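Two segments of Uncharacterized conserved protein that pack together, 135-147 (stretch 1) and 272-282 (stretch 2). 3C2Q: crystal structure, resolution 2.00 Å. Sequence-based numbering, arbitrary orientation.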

# COMPACT_ATOMS: atom_id res chain seq x y z
N THR B 135 -36.77 -9.48 -9.14
CA THR B 135 -36.09 -9.75 -7.87
C THR B 135 -34.59 -9.99 -8.11
O THR B 135 -34.18 -10.30 -9.23
N GLY B 136 -33.80 -9.89 -7.04
CA GLY B 136 -32.33 -10.05 -7.14
C GLY B 136 -31.64 -8.76 -7.56
O GLY B 136 -31.81 -7.71 -6.94
N GLY B 137 -30.89 -8.80 -8.64
CA GLY B 137 -30.29 -7.57 -9.10
C GLY B 137 -28.99 -7.24 -8.38
O GLY B 137 -28.42 -8.07 -7.68
N ILE B 138 -28.50 -6.04 -8.61
CA ILE B 138 -27.14 -5.66 -8.22
C ILE B 138 -27.20 -4.42 -7.35
O ILE B 138 -27.92 -3.47 -7.68
N ALA B 139 -26.46 -4.42 -6.25
CA ALA B 139 -26.25 -3.19 -5.49
C ALA B 139 -24.79 -2.72 -5.63
O ALA B 139 -23.87 -3.55 -5.71
N ILE B 140 -24.61 -1.41 -5.66
CA ILE B 140 -23.28 -0.78 -5.66
C ILE B 140 -23.05 -0.14 -4.33
O ILE B 140 -23.93 0.57 -3.79
N VAL B 141 -21.86 -0.35 -3.81
CA VAL B 141 -21.43 0.32 -2.60
C VAL B 141 -20.26 1.19 -3.07
O VAL B 141 -19.33 0.68 -3.68
N GLY B 142 -20.30 2.50 -2.80
CA GLY B 142 -19.28 3.34 -3.42
C GLY B 142 -18.75 4.48 -2.58
O GLY B 142 -19.47 5.01 -1.71
N GLY B 143 -17.49 4.85 -2.81
CA GLY B 143 -16.91 6.02 -2.14
C GLY B 143 -16.62 7.13 -3.14
O GLY B 143 -16.67 6.90 -4.36
N PRO B 144 -16.28 8.32 -2.65
CA PRO B 144 -16.12 9.46 -3.53
C PRO B 144 -14.97 9.36 -4.53
O PRO B 144 -14.95 10.12 -5.50
N ALA B 145 -14.02 8.42 -4.33
CA ALA B 145 -12.96 8.24 -5.33
C ALA B 145 -13.47 7.85 -6.70
O ALA B 145 -12.79 8.08 -7.71
N ILE B 146 -14.66 7.26 -6.75
CA ILE B 146 -15.32 6.97 -8.02
C ILE B 146 -15.36 8.27 -8.81
O ILE B 146 -15.08 8.27 -10.01
N ILE B 147 -15.73 9.36 -8.14
CA ILE B 147 -15.88 10.66 -8.81
C ILE B 147 -14.53 11.30 -9.08
O ILE B 147 -14.24 11.75 -10.21
N MSE B 272 -29.78 -7.42 1.31
CA MSE B 272 -29.87 -8.83 1.65
C MSE B 272 -30.62 -9.67 0.60
O MSE B 272 -30.51 -10.90 0.61
N ASP B 273 -31.34 -9.02 -0.31
CA ASP B 273 -32.03 -9.74 -1.39
C ASP B 273 -31.36 -9.63 -2.78
O ASP B 273 -31.90 -10.10 -3.79
N LYS B 274 -30.19 -8.99 -2.84
CA LYS B 274 -29.49 -8.80 -4.11
C LYS B 274 -28.78 -10.09 -4.56
O LYS B 274 -28.43 -10.95 -3.73
N LYS B 275 -28.56 -10.23 -5.85
CA LYS B 275 -27.74 -11.33 -6.38
C LYS B 275 -26.22 -11.03 -6.38
O LYS B 275 -25.40 -11.94 -6.34
N MSE B 276 -25.88 -9.75 -6.43
CA MSE B 276 -24.47 -9.32 -6.48
C MSE B 276 -24.29 -7.96 -5.83
O MSE B 276 -25.15 -7.08 -5.97
N VAL B 277 -23.16 -7.78 -5.15
CA VAL B 277 -22.84 -6.48 -4.57
C VAL B 277 -21.44 -6.13 -5.05
O VAL B 277 -20.53 -6.94 -4.94
N ILE B 278 -21.30 -4.97 -5.69
CA ILE B 278 -19.99 -4.51 -6.15
C ILE B 278 -19.58 -3.31 -5.31
O ILE B 278 -20.29 -2.30 -5.26
N MSE B 279 -18.44 -3.42 -4.64
CA MSE B 279 -17.97 -2.39 -3.71
C MSE B 279 -16.85 -1.65 -4.41
O MSE B 279 -15.92 -2.30 -4.88
N LEU B 280 -16.96 -0.31 -4.49
CA LEU B 280 -16.03 0.49 -5.31
C LEU B 280 -15.32 1.55 -4.46
O LEU B 280 -15.93 2.56 -4.09
N SER B 281 -14.05 1.32 -4.15
CA SER B 281 -13.22 2.33 -3.49
C SER B 281 -13.80 2.93 -2.20
O SER B 281 -13.94 4.16 -2.06
N THR B 282 -14.12 2.07 -1.23
CA THR B 282 -14.60 2.55 0.04
C THR B 282 -14.36 1.48 1.09
O THR B 282 -14.97 0.43 1.05

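Strands 138-142 and 276-280 run parallel, and their side chains pack in two layers, one on each face of the sheet. Val 141, Leu 280 and Ala 139 have the largest areas covered by the opposing stretch. Val 141, chi1 t, shares its face with Ala 139, Val 277 and Met 279. Its CG2 lies 3.7 Å from CG1 of Val 277, also t, and its CB lies 4.0 Å from CG of Met 279, a selenomethionine whose end leads away; its CG1 reaches CG2 of Thr 282 at 4.0 Å. Lys 274 packs its aliphatic part against Ala 139, with its CG 3.9 Å from Ala 139 CB.

On the other face, Leu 280 (m, t) touches two isoleucines: its CD1 is 3.7 Å from CG2 of Ile 140, and its CB is 3.7 Å from CD1 of Ile 146, which reaches in from the helix over Gly 142. A CB on that glycine would clash with Ile 146 CD1. Ile 140 (m, m) turns its CD1 back to within 3.8 Å of Ile 278 CB, and Ile 138 and Met 276 extend the layer. Between the two layers, the backbone ladder includes Val 141 N to Ile 278 O at 2.9 Å and Leu 280 N to Val 141 O at 2.7 Å.

Polar groups gather at the ends. Lys 274 NZ forms a salt bridge with Asp 273 OD1 at 2.9 Å and donates to water 1 at 3.1 Å; this water in turn donates to Gly 136 O at 2.5 Å, linking the stretches. At the far end, water 2 accepts from Ala 145 N at 2.9 Å and donates to Ser 281 O at 2.7 Å. Ser 281 points toward stretch 1, its OG 3.2 Å from Ala 145 CB, while its hydrogen bond is made elsewhere in the structure.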

# COMPACT_ATOMS: atom_id res chain seq x y z
CB THR B 135 -36.69 -10.97 -7.15
OG1 THR B 135 -36.36 -12.15 -7.89
CG2 THR B 135 -38.22 -10.84 -6.99
CB ILE B 138 -26.26 -5.33 -9.47
CG1 ILE B 138 -26.15 -6.56 -10.38
CG2 ILE B 138 -24.85 -4.77 -9.03
CD1 ILE B 138 -25.39 -6.34 -11.72
CB ALA B 139 -26.59 -3.39 -4.00
CB ILE B 140 -23.16 0.34 -6.76
CG1 ILE B 140 -23.36 -0.22 -8.17
CG2 ILE B 140 -21.82 1.13 -6.63
CD1 ILE B 140 -22.41 -1.35 -8.60
CB VAL B 141 -20.98 -0.73 -1.53
CG1 VAL B 141 -20.48 -0.07 -0.30
CG2 VAL B 141 -22.15 -1.67 -1.17
CB PRO B 144 -15.86 10.62 -2.55
CG PRO B 144 -15.29 9.97 -1.32
CD PRO B 144 -16.04 8.67 -1.23
CB ALA B 145 -11.89 7.21 -4.85
CB ILE B 146 -16.77 6.46 -7.83
CG1 ILE B 146 -16.76 5.04 -7.22
CG2 ILE B 146 -17.54 6.43 -9.19
CD1 ILE B 146 -18.15 4.67 -6.64
CB ILE B 147 -16.79 11.67 -8.00
CG1 ILE B 147 -18.07 10.99 -7.50
CG2 ILE B 147 -17.14 12.89 -8.89
CD1 ILE B 147 -18.91 10.24 -8.62
CB MSE B 272 -30.43 -9.03 3.06
CG MSE B 272 -31.90 -8.78 3.15
SE MSE B 272 -32.55 -8.68 5.00
CE MSE B 272 -34.42 -8.53 4.43
CB ASP B 273 -33.49 -9.28 -1.45
CG ASP B 273 -33.64 -7.80 -1.81
OD1 ASP B 273 -32.65 -7.02 -1.75
OD2 ASP B 273 -34.78 -7.39 -2.14
CB LYS B 274 -28.46 -7.65 -3.96
CG LYS B 274 -29.10 -6.32 -3.59
CD LYS B 274 -29.99 -5.81 -4.76
CE LYS B 274 -30.74 -4.52 -4.40
NZ LYS B 274 -31.95 -4.82 -3.58
CB LYS B 275 -28.16 -11.68 -7.80
CG LYS B 275 -29.55 -12.32 -7.89
CD LYS B 275 -29.54 -13.74 -7.39
CE LYS B 275 -29.40 -14.72 -8.56
NZ LYS B 275 -30.75 -15.20 -9.07
CB MSE B 276 -23.97 -9.26 -7.93
CG MSE B 276 -22.49 -8.79 -8.10
SE MSE B 276 -22.05 -8.85 -10.04
CE MSE B 276 -20.30 -9.67 -10.02
CB VAL B 277 -22.86 -6.49 -3.05
CG1 VAL B 277 -22.35 -5.10 -2.52
CG2 VAL B 277 -24.29 -6.79 -2.53
CB ILE B 278 -20.00 -4.10 -7.64
CG1 ILE B 278 -20.45 -5.27 -8.51
CG2 ILE B 278 -18.56 -3.64 -8.04
CD1 ILE B 278 -20.59 -4.97 -10.00
CB MSE B 279 -17.42 -3.04 -2.44
CG MSE B 279 -18.47 -3.83 -1.68
SE MSE B 279 -17.55 -5.21 -0.62
CE MSE B 279 -19.22 -5.79 0.31
CB LEU B 280 -16.78 1.19 -6.46
CG LEU B 280 -17.58 0.32 -7.44
CD1 LEU B 280 -18.54 1.13 -8.34
CD2 LEU B 280 -16.56 -0.44 -8.28
CB SER B 281 -12.92 3.47 -4.49
OG SER B 281 -11.78 4.16 -4.06
CB THR B 282 -16.10 2.99 0.03
OG1 THR B 282 -16.50 3.24 1.39
CG2 THR B 282 -17.03 1.96 -0.63
O HOH W 1 -33.53 -6.20 -5.82
O HOH W 2 -13.52 6.78 -1.96